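Local structure of polysaccharide deacetylase (Streptococcus pyogenes, 6DQ3) at residues Leu12-Met20 / Leu30-Gln40; Trp73-Phe83 / Ala96-Thr104. The protein is a zinc-binding deacetylase of the carbohydrate esterase 4 family that removes N-acetyl groups from the cell wall linkage unit of streptococcal rhamnopolysaccharides. All coordinates share one frame; numbering follows the deposited sequence.

Contact 1 of 2, residues Leu12-Met20 / Leu30-Gln40. With ZN (zinc ion), chain F; ACT (acetate ion), chain C.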
loop_
_atom_site.group_PDB
_atom_site.type_symbol
_atom_site.label_atom_id
_atom_site.label_comp_id
_atom_site.label_asym_id
_atom_site.label_seq_id
_atom_site.Cartn_x
_atom_site.Cartn_y
_atom_site.Cartn_z
ATOM N N LEU A 12 -2.846 -4.972 -4.684
ATOM C CA LEU A 12 -2.990 -5.904 -3.579
ATOM C C LEU A 12 -2.800 -5.179 -2.256
ATOM O O LEU A 12 -1.891 -4.359 -2.102
ATOM C CB LEU A 12 -1.982 -7.045 -3.707
ATOM C CG LEU A 12 -2.027 -7.824 -5.025
ATOM C CD1 LEU A 12 -1.079 -9.024 -4.952
ATOM C CD2 LEU A 12 -3.434 -8.260 -5.377
ATOM N N MET A 13 -3.675 -5.483 -1.303
ATOM C CA MET A 13 -3.628 -4.885 0.023
ATOM C C MET A 13 -3.233 -5.956 1.030
ATOM O O MET A 13 -4.043 -6.823 1.375
ATOM C CB MET A 13 -4.966 -4.257 0.404
ATOM C CG MET A 13 -4.989 -3.732 1.838
ATOM S SD MET A 13 -6.519 -2.899 2.292
ATOM C CE MET A 13 -7.723 -4.175 1.953
ATOM N N TYR A 14 -1.991 -5.877 1.497
ATOM C CA TYR A 14 -1.455 -6.689 2.580
ATOM C C TYR A 14 -1.455 -5.884 3.876
ATOM O O TYR A 14 -1.450 -4.653 3.869
ATOM C CB TYR A 14 -0.014 -7.127 2.282
ATOM C CG TYR A 14 0.161 -8.158 1.196
ATOM C CD1 TYR A 14 0.350 -7.775 -0.121
ATOM C CD2 TYR A 14 0.166 -9.513 1.490
ATOM C CE1 TYR A 14 0.516 -8.711 -1.121
ATOM C CE2 TYR A 14 0.335 -10.457 0.502
ATOM C CZ TYR A 14 0.508 -10.052 -0.803
ATOM O OH TYR A 14 0.677 -10.990 -1.790
ATOM N N HIS A 15 -1.432 -6.597 5.002
ATOM C CA HIS A 15 -1.208 -5.968 6.296
ATOM C C HIS A 15 -0.116 -6.762 7.001
ATOM O O HIS A 15 1.072 -6.584 6.703
ATOM C CB HIS A 15 -2.504 -5.891 7.100
ATOM C CG HIS A 15 -3.358 -4.716 6.727
ATOM N ND1 HIS A 15 -4.130 -4.691 5.586
ATOM C CD2 HIS A 15 -3.535 -3.515 7.329
ATOM C CE1 HIS A 15 -4.763 -3.532 5.509
ATOM N NE2 HIS A 15 -4.424 -2.802 6.557
ATOM N N ALA A 16 -0.502 -7.674 7.883
ATOM C CA ALA A 16 0.475 -8.430 8.661
ATOM C C ALA A 16 1.000 -9.636 7.894
ATOM O O ALA A 16 0.230 -10.390 7.294
ATOM C CB ALA A 16 -0.143 -8.899 9.974
ATOM N N ILE A 17 2.317 -9.828 7.933
ATOM C CA ILE A 17 2.945 -11.037 7.410
ATOM C C ILE A 17 3.982 -11.479 8.434
ATOM O O ILE A 17 5.054 -10.872 8.539
ATOM C CB ILE A 17 3.603 -10.832 6.036
ATOM C CG1 ILE A 17 2.561 -10.295 5.051
ATOM C CG2 ILE A 17 4.189 -12.138 5.533
ATOM C CD1 ILE A 17 3.073 -10.081 3.639
ATOM N N HIS A 18 3.671 -12.524 9.190
ATOM C CA HIS A 18 4.643 -13.069 10.132
ATOM C C HIS A 18 4.113 -14.385 10.673
ATOM O O HIS A 18 2.942 -14.730 10.497
ATOM C CB HIS A 18 4.962 -12.079 11.269
ATOM C CG HIS A 18 3.769 -11.607 12.045
ATOM N ND1 HIS A 18 3.128 -10.417 11.773
ATOM C CD2 HIS A 18 3.137 -12.136 13.121
ATOM C CE1 HIS A 18 2.135 -10.249 12.628
ATOM N NE2 HIS A 18 2.118 -11.277 13.457
ATOM N N VAL A 19 5.014 -15.138 11.310
ATOM C CA VAL A 19 4.613 -16.354 11.995
ATOM C C VAL A 19 3.743 -15.983 13.188
ATOM O O VAL A 19 4.067 -15.064 13.951
ATOM C CB VAL A 19 5.848 -17.156 12.433
ATOM C CG1 VAL A 19 5.404 -18.320 13.304
ATOM C CG2 VAL A 19 6.626 -17.644 11.231
ATOM N N MET A 20 2.636 -16.699 13.358
ATOM C CA MET A 20 1.671 -16.343 14.387
ATOM C C MET A 20 2.187 -16.690 15.782
ATOM O O MET A 20 2.940 -17.648 15.977
ATOM C CB MET A 20 0.341 -17.060 14.142
ATOM C CG MET A 20 -0.538 -16.435 13.078
ATOM S SD MET A 20 -2.144 -17.264 12.985
ATOM C CE MET A 20 -1.756 -18.655 11.921
ATOM N N LEU A 30 -6.227 -12.273 10.131
ATOM C CA LEU A 30 -5.890 -11.938 8.754
ATOM C C LEU A 30 -4.386 -11.887 8.515
ATOM O O LEU A 30 -3.935 -11.254 7.554
ATOM C CB LEU A 30 -6.529 -10.602 8.377
ATOM C CG LEU A 30 -8.044 -10.527 8.573
ATOM C CD1 LEU A 30 -8.537 -9.088 8.531
ATOM C CD2 LEU A 30 -8.767 -11.359 7.519
ATOM N N ILE A 31 -3.601 -12.544 9.357
ATOM C CA ILE A 31 -2.155 -12.559 9.178
ATOM C C ILE A 31 -1.799 -13.582 8.110
ATOM O O ILE A 31 -2.248 -14.735 8.158
ATOM C CB ILE A 31 -1.437 -12.874 10.496
ATOM C CG1 ILE A 31 -1.788 -11.847 11.569
ATOM C CG2 ILE A 31 0.077 -12.892 10.263
ATOM C CD1 ILE A 31 -1.332 -12.245 12.967
ATOM N N VAL A 32 -0.982 -13.168 7.149
ATOM C CA VAL A 32 -0.516 -14.059 6.094
ATOM C C VAL A 32 0.766 -14.736 6.549
ATOM O O VAL A 32 1.686 -14.076 7.048
ATOM C CB VAL A 32 -0.291 -13.293 4.781
ATOM C CG1 VAL A 32 0.332 -14.225 3.747
ATOM C CG2 VAL A 32 -1.595 -12.702 4.289
ATOM N N ASN A 33 0.834 -16.050 6.363
ATOM C CA ASN A 33 2.042 -16.802 6.682
ATOM C C ASN A 33 3.167 -16.388 5.739
ATOM O O ASN A 33 2.941 -16.272 4.529
ATOM C CB ASN A 33 1.760 -18.298 6.559
ATOM C CG ASN A 33 2.941 -19.150 6.965
ATOM O OD1 ASN A 33 3.984 -19.136 6.313
ATOM N ND2 ASN A 33 2.780 -19.907 8.043
ATOM N N PRO A 34 4.378 -16.144 6.247
ATOM C CA PRO A 34 5.492 -15.804 5.345
ATOM C C PRO A 34 5.666 -16.800 4.209
ATOM O O PRO A 34 5.902 -16.388 3.068
ATOM C CB PRO A 34 6.709 -15.783 6.287
ATOM C CG PRO A 34 6.131 -15.467 7.647
ATOM C CD PRO A 34 4.777 -16.136 7.668
ATOM N N ASP A 35 5.576 -18.103 4.488
ATOM C CA ASP A 35 5.739 -19.088 3.421
ATOM C C ASP A 35 4.734 -18.854 2.298
ATOM O O ASP A 35 5.080 -18.963 1.116
ATOM C CB ASP A 35 5.598 -20.503 3.979
ATOM C CG ASP A 35 6.762 -20.900 4.874
ATOM O OD1 ASP A 35 7.890 -20.416 4.645
ATOM O OD2 ASP A 35 6.543 -21.699 5.810
ATOM N N LEU A 36 3.486 -18.522 2.645
ATOM C CA LEU A 36 2.473 -18.271 1.624
ATOM C C LEU A 36 2.790 -17.005 0.835
ATOM O O LEU A 36 2.612 -16.970 -0.389
ATOM C CB LEU A 36 1.089 -18.176 2.265
ATOM C CG LEU A 36 -0.064 -17.778 1.342
ATOM C CD1 LEU A 36 -0.216 -18.798 0.220
ATOM C CD2 LEU A 36 -1.367 -17.638 2.112
ATOM N N PHE A 37 3.238 -15.949 1.516
ATOM C CA PHE A 37 3.653 -14.743 0.811
ATOM C C PHE A 37 4.757 -15.067 -0.191
ATOM O O PHE A 37 4.701 -14.647 -1.353
ATOM C CB PHE A 37 4.105 -13.687 1.820
ATOM C CG PHE A 37 4.511 -12.384 1.200
ATOM C CD1 PHE A 37 3.642 -11.686 0.378
ATOM C CD2 PHE A 37 5.767 -11.858 1.437
ATOM C CE1 PHE A 37 4.020 -10.488 -0.188
ATOM C CE2 PHE A 37 6.151 -10.664 0.876
ATOM C CZ PHE A 37 5.273 -9.974 0.061
ATOM N N ASP A 38 5.756 -15.847 0.237
ATOM C CA ASP A 38 6.801 -16.294 -0.676
ATOM C C ASP A 38 6.196 -16.974 -1.899
ATOM O O ASP A 38 6.555 -16.661 -3.039
ATOM C CB ASP A 38 7.763 -17.235 0.064
ATOM C CG ASP A 38 8.974 -17.608 -0.766
ATOM O OD1 ASP A 38 8.801 -18.321 -1.776
ATOM O OD2 ASP A 38 10.097 -17.183 -0.411
ATOM N N GLN A 39 5.237 -17.879 -1.678
ATOM C CA GLN A 39 4.650 -18.630 -2.784
ATOM C C GLN A 39 3.792 -17.744 -3.682
ATOM O O GLN A 39 3.713 -17.988 -4.892
ATOM C CB GLN A 39 3.821 -19.795 -2.244
ATOM C CG GLN A 39 4.654 -20.898 -1.613
ATOM C CD GLN A 39 3.844 -21.825 -0.724
ATOM O OE1 GLN A 39 2.616 -21.856 -0.788
ATOM N NE2 GLN A 39 4.535 -22.590 0.115
ATOM N N GLN A 40 3.142 -16.726 -3.118
ATOM C CA GLN A 40 2.388 -15.787 -3.942
ATOM C C GLN A 40 3.319 -14.992 -4.850
ATOM O O GLN A 40 3.061 -14.852 -6.051
ATOM C CB GLN A 40 1.573 -14.849 -3.056
ATOM C CG GLN A 40 0.417 -15.520 -2.339
ATOM C CD GLN A 40 -0.179 -14.636 -1.262
ATOM O OE1 GLN A 40 0.405 -13.616 -0.889
ATOM N NE2 GLN A 40 -1.342 -15.020 -0.758
HETATM ZN ZN ZN F . 1.224 -11.005 15.371
HETATM C C ACT C . -5.971 0.576 6.830
HETATM O O ACT C . -4.982 -0.159 7.026
HETATM O OXT ACT C . -6.348 1.510 7.563
HETATM C CH3 ACT C . -6.730 0.317 5.629
#
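I31 lies against A16 and H18: its CG1 is 3.7 Å from A16 CB, and its CG2 sits over the centre of the H18 imidazole, 4.0 Å from the ring centroid, a CH-pi contact. H18 NE2 binds at 2.1 Å a zinc ion that E24 also binds, while H18 ND1 is hydrogen-bonded to D82. I17 and Y14 both pack on F37, at the start of helix 34-46. With I17 CG1 beside the backbone N (chi1 -56°) and the chain extended beyond it (chi2 -178°), CD1 comes over the face of the F37 ring, 3.7 Å from its centroid. F37 presents its edge to the face of Y14 in a T-shaped stack, planes 77° and centroids 5.0 Å apart. Y14 OH donates to Q40 OE1 at 2.8 Å, from above the amide plane. A single bridge pairs I17 with V32: V32 N donates to A16 O at 3.0 Å, and a weak bond runs from H18 N to V32 O. P34 CG and CD lie against the H18 backbone. Packing, bridge and the Y14-Q40 bond thus join the end of strand 8-14 and the next loop to helix 34-46; zinc and D82 fix the rotation of the H18 ring.

Contact 2 of 2, residues Trp73-Phe83 / Ala96-Thr104. With ZN (zinc ion), chain D.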
loop_
_atom_site.group_PDB
_atom_site.type_symbol
_atom_site.label_atom_id
_atom_site.label_comp_id
_atom_site.label_asym_id
_atom_site.label_seq_id
_atom_site.Cartn_x
_atom_site.Cartn_y
_atom_site.Cartn_z
ATOM N N TRP A 73 0.423 -3.623 -8.268
ATOM C CA TRP A 73 0.898 -2.682 -7.261
ATOM C C TRP A 73 0.729 -3.352 -5.903
ATOM O O TRP A 73 -0.398 -3.525 -5.427
ATOM C CB TRP A 73 0.131 -1.365 -7.332
ATOM C CG TRP A 73 0.673 -0.299 -6.429
ATOM C CD1 TRP A 73 1.889 -0.288 -5.795
ATOM C CD2 TRP A 73 0.011 0.909 -6.045
ATOM N NE1 TRP A 73 2.023 0.860 -5.052
ATOM C CE2 TRP A 73 0.884 1.611 -5.188
ATOM C CE3 TRP A 73 -1.234 1.471 -6.345
ATOM C CZ2 TRP A 73 0.548 2.842 -4.628
ATOM C CZ3 TRP A 73 -1.561 2.691 -5.789
ATOM C CH2 TRP A 73 -0.674 3.362 -4.943
ATOM N N LEU A 74 1.846 -3.740 -5.292
ATOM C CA LEU A 74 1.838 -4.359 -3.974
ATOM C C LEU A 74 1.847 -3.260 -2.919
ATOM O O LEU A 74 2.795 -2.466 -2.860
ATOM C CB LEU A 74 3.053 -5.267 -3.783
ATOM C CG LEU A 74 3.350 -6.372 -4.794
ATOM C CD1 LEU A 74 4.600 -7.134 -4.350
ATOM C CD2 LEU A 74 2.166 -7.286 -4.944
ATOM N N THR A 75 0.804 -3.217 -2.086
ATOM C CA THR A 75 0.698 -2.208 -1.040
ATOM C C THR A 75 0.532 -2.850 0.330
ATOM O O THR A 75 -0.145 -3.873 0.477
ATOM C CB THR A 75 -0.476 -1.237 -1.288
ATOM O OG1 THR A 75 -1.733 -1.898 -1.087
ATOM C CG2 THR A 75 -0.421 -0.673 -2.704
ATOM N N PHE A 76 1.150 -2.222 1.330
ATOM C CA PHE A 76 1.103 -2.648 2.724
ATOM C C PHE A 76 0.735 -1.438 3.569
ATOM O O PHE A 76 1.393 -0.399 3.474
ATOM C CB PHE A 76 2.461 -3.189 3.203
ATOM C CG PHE A 76 2.861 -4.505 2.593
ATOM C CD1 PHE A 76 3.195 -4.594 1.255
ATOM C CD2 PHE A 76 2.932 -5.648 3.375
ATOM C CE1 PHE A 76 3.572 -5.804 0.702
ATOM C CE2 PHE A 76 3.307 -6.857 2.826
ATOM C CZ PHE A 76 3.625 -6.934 1.490
ATOM N N ASP A 77 -0.274 -1.573 4.422
ATOM C CA ASP A 77 -0.667 -0.473 5.289
ATOM C C ASP A 77 -0.066 -0.614 6.687
ATOM O O ASP A 77 0.306 -1.709 7.125
ATOM C CB ASP A 77 -2.195 -0.375 5.406
ATOM C CG ASP A 77 -2.881 -0.199 4.066
ATOM O OD1 ASP A 77 -2.234 0.281 3.115
ATOM O OD2 ASP A 77 -4.079 -0.533 3.967
ATOM N N ASP A 78 0.048 0.540 7.364
ATOM C CA ASP A 78 0.257 0.673 8.809
ATOM C C ASP A 78 1.720 0.599 9.233
ATOM O O ASP A 78 2.024 0.625 10.434
ATOM C CB ASP A 78 -0.558 -0.391 9.556
ATOM C CG ASP A 78 -2.055 -0.169 9.459
ATOM O OD1 ASP A 78 -2.455 0.910 8.997
ATOM O OD2 ASP A 78 -2.835 -1.077 9.821
ATOM N N SER A 79 2.623 0.543 8.267
ATOM C CA SER A 79 4.065 0.630 8.485
ATOM C C SER A 79 4.499 -0.174 9.710
ATOM O O SER A 79 5.155 0.331 10.624
ATOM C CB SER A 79 4.504 2.093 8.600
ATOM O OG SER A 79 3.628 2.832 9.435
ATOM N N MET A 80 4.130 -1.451 9.708
ATOM C CA MET A 80 4.457 -2.355 10.798
ATOM C C MET A 80 5.842 -2.955 10.594
ATOM O O MET A 80 6.316 -3.111 9.465
ATOM C CB MET A 80 3.395 -3.451 10.896
ATOM C CG MET A 80 2.016 -2.907 11.269
ATOM S SD MET A 80 0.705 -4.140 11.323
ATOM C CE MET A 80 0.659 -4.655 9.612
ATOM N N ILE A 81 6.496 -3.286 11.711
ATOM C CA ILE A 81 7.900 -3.679 11.656
ATOM C C ILE A 81 8.067 -5.000 10.902
ATOM O O ILE A 81 9.130 -5.259 10.320
ATOM C CB ILE A 81 8.481 -3.735 13.084
ATOM C CG1 ILE A 81 9.994 -3.961 13.038
ATOM C CG2 ILE A 81 7.789 -4.812 13.916
ATOM C CD1 ILE A 81 10.753 -2.835 12.359
ATOM N N ASP A 82 7.027 -5.841 10.867
ATOM C CA ASP A 82 7.134 -7.082 10.107
ATOM C C ASP A 82 7.314 -6.821 8.613
ATOM O O ASP A 82 7.774 -7.714 7.896
ATOM C CB ASP A 82 5.920 -7.999 10.353
ATOM C CG ASP A 82 4.594 -7.395 9.893
ATOM O OD1 ASP A 82 4.560 -6.231 9.448
ATOM O OD2 ASP A 82 3.568 -8.105 9.977
ATOM N N PHE A 83 6.974 -5.624 8.118
ATOM C CA PHE A 83 7.265 -5.320 6.719
ATOM C C PHE A 83 8.771 -5.303 6.473
ATOM O O PHE A 83 9.247 -5.788 5.440
ATOM C CB PHE A 83 6.637 -3.983 6.304
ATOM C CG PHE A 83 6.894 -3.631 4.864
ATOM C CD1 PHE A 83 6.122 -4.178 3.851
ATOM C CD2 PHE A 83 7.932 -2.777 4.521
ATOM C CE1 PHE A 83 6.372 -3.866 2.522
ATOM C CE2 PHE A 83 8.183 -2.462 3.198
ATOM C CZ PHE A 83 7.407 -3.009 2.200
ATOM N N ALA A 96 11.109 -7.784 -6.344
ATOM C CA ALA A 96 9.799 -7.157 -6.422
ATOM C C ALA A 96 9.819 -5.805 -5.719
ATOM O O ALA A 96 10.540 -5.603 -4.741
ATOM C CB ALA A 96 8.725 -8.058 -5.799
ATOM N N LYS A 97 9.020 -4.878 -6.234
ATOM C CA LYS A 97 8.832 -3.572 -5.621
ATOM C C LYS A 97 7.516 -3.571 -4.852
ATOM O O LYS A 97 6.573 -4.284 -5.206
ATOM C CB LYS A 97 8.838 -2.465 -6.680
ATOM C CG LYS A 97 10.008 -2.551 -7.664
ATOM C CD LYS A 97 10.264 -1.225 -8.397
ATOM C CE LYS A 97 9.068 -0.788 -9.239
ATOM N NZ LYS A 97 9.119 -1.239 -10.660
ATOM N N ALA A 98 7.468 -2.790 -3.774
ATOM C CA ALA A 98 6.241 -2.675 -2.993
ATOM C C ALA A 98 6.195 -1.332 -2.281
ATOM O O ALA A 98 7.214 -0.663 -2.099
ATOM C CB ALA A 98 6.115 -3.816 -1.974
ATOM N N THR A 99 4.984 -0.947 -1.875
ATOM C CA THR A 99 4.729 0.324 -1.217
ATOM C C THR A 99 4.180 0.072 0.175
ATOM O O THR A 99 3.299 -0.772 0.359
ATOM C CB THR A 99 3.707 1.175 -1.999
ATOM O OG1 THR A 99 4.244 1.529 -3.273
ATOM C CG2 THR A 99 3.353 2.445 -1.224
ATOM N N ASN A 100 4.688 0.807 1.157
ATOM C CA ASN A 100 4.105 0.795 2.490
ATOM C C ASN A 100 3.528 2.168 2.818
ATOM O O ASN A 100 4.208 3.188 2.674
ATOM C CB ASN A 100 5.120 0.400 3.559
ATOM C CG ASN A 100 4.454 0.067 4.874
ATOM O OD1 ASN A 100 3.879 0.938 5.527
ATOM N ND2 ASN A 100 4.503 -1.202 5.260
ATOM N N ASN A 101 2.284 2.180 3.275
ATOM C CA ASN A 101 1.591 3.409 3.639
ATOM C C ASN A 101 1.793 3.675 5.124
ATOM O O ASN A 101 1.328 2.904 5.971
ATOM C CB ASN A 101 0.126 3.266 3.250
ATOM C CG ASN A 101 -0.027 2.991 1.763
ATOM O OD1 ASN A 101 0.547 3.702 0.941
ATOM N ND2 ASN A 101 -0.762 1.941 1.413
ATOM N N VAL A 102 2.470 4.781 5.429
ATOM C CA VAL A 102 3.127 4.978 6.714
ATOM C C VAL A 102 2.285 5.860 7.628
ATOM O O VAL A 102 1.809 6.932 7.223
ATOM C CB VAL A 102 4.527 5.590 6.533
ATOM C CG1 VAL A 102 5.177 5.834 7.901
ATOM C CG2 VAL A 102 5.404 4.713 5.649
ATOM N N ILE A 103 2.136 5.415 8.875
ATOM C CA ILE A 103 1.548 6.204 9.949
ATOM C C ILE A 103 2.692 6.999 10.570
ATOM O O ILE A 103 3.453 6.476 11.387
ATOM C CB ILE A 103 0.854 5.317 10.983
ATOM C CG1 ILE A 103 -0.167 4.401 10.304
ATOM C CG2 ILE A 103 0.199 6.156 12.066
ATOM C CD1 ILE A 103 -0.725 3.318 11.218
ATOM N N THR A 104 2.822 8.272 10.188
ATOM C CA THR A 104 4.060 8.980 10.498
ATOM C C THR A 104 4.214 9.243 11.990
ATOM O O THR A 104 5.342 9.318 12.483
ATOM C CB THR A 104 4.146 10.289 9.714
ATOM O OG1 THR A 104 3.039 11.135 10.041
ATOM C CG2 THR A 104 4.147 9.997 8.217
HETATM ZN ZN ZN D . -4.359 1.580 8.586
HETATM O O HOH W 1 4.430 -3.164 -6.405
HETATM O O HOH W 2 -5.271 -0.098 10.009
HETATM O O HOH W 3 4.874 4.134 11.537
#
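A96 and K97 approach L74, whose CD1 lies 3.6 Å from K97 O; one water accepts from L74 N and donates to the same carbonyl. A98 sets its CB 3.8 Å from L74 CB; F76 CE1 and the edge of the F83 ring also touch that methyl. T99 bonds to strand 71-77 with both backbone groups, giving its N-H to L74 O and taking that of F76 on its O. Its OG1 receives the indole N-H of W73 at 2.9 Å, almost straight (174°) and in the ring plane. W73 CG is anti to the backbone N (chi1 -173°), and chi2, 15°, turns NE1 toward T99. Strands 71-77 and 98-102 run parallel, joined through helix 81-93 in a beta-alpha-beta crossover, as in the catalytic barrel of carbohydrate esterase 4 enzymes. N100 faces that helix: its CB stands over the F83 ring, 4.2 Å from the centroid. On the other face of the sheet N101 lies side by side with D77, and ND2 donates to D77 OD1 at 2.8 Å, with the oxygen in the amide plane; D77 OD2 is held by a salt bridge to R212. N101 N donates to F76 O, and N101 O accepts from D78 N. V102 packs its CG1 on S79 OG, and I103 N donates to that hydroxyl at 3.0 Å. I103 CD1 rests 3.7 Å from D78 OD1, the oxygen that binds zinc at 2.1 Å together with H133 and H137, while D78 OD2 accepts from a water that also binds the metal.

Contact 2 lies deep in the domain, near the centre of the chain, whereas contact 1 is partly buried and sits farther out. They meet along the sheet, where strands 8-14 and 71-77 are neighbours: Y14 N is 2.9 Å from T75 O, and the rings of Y14 and F76 stack, with I17 packed against F76. Contact 1 is chiefly apolar and aromatic packing of a strand end and loop on loop and helix, bridged once; contact 2 is regular parallel strand pairing with bonded polar side chains. Each holds a zinc ligand, but of different sites: H18 in contact 1, D78 in contact 2. D82, within residues 73-83, accepts from I17 N, tying contact 2 to the loop of contact 1.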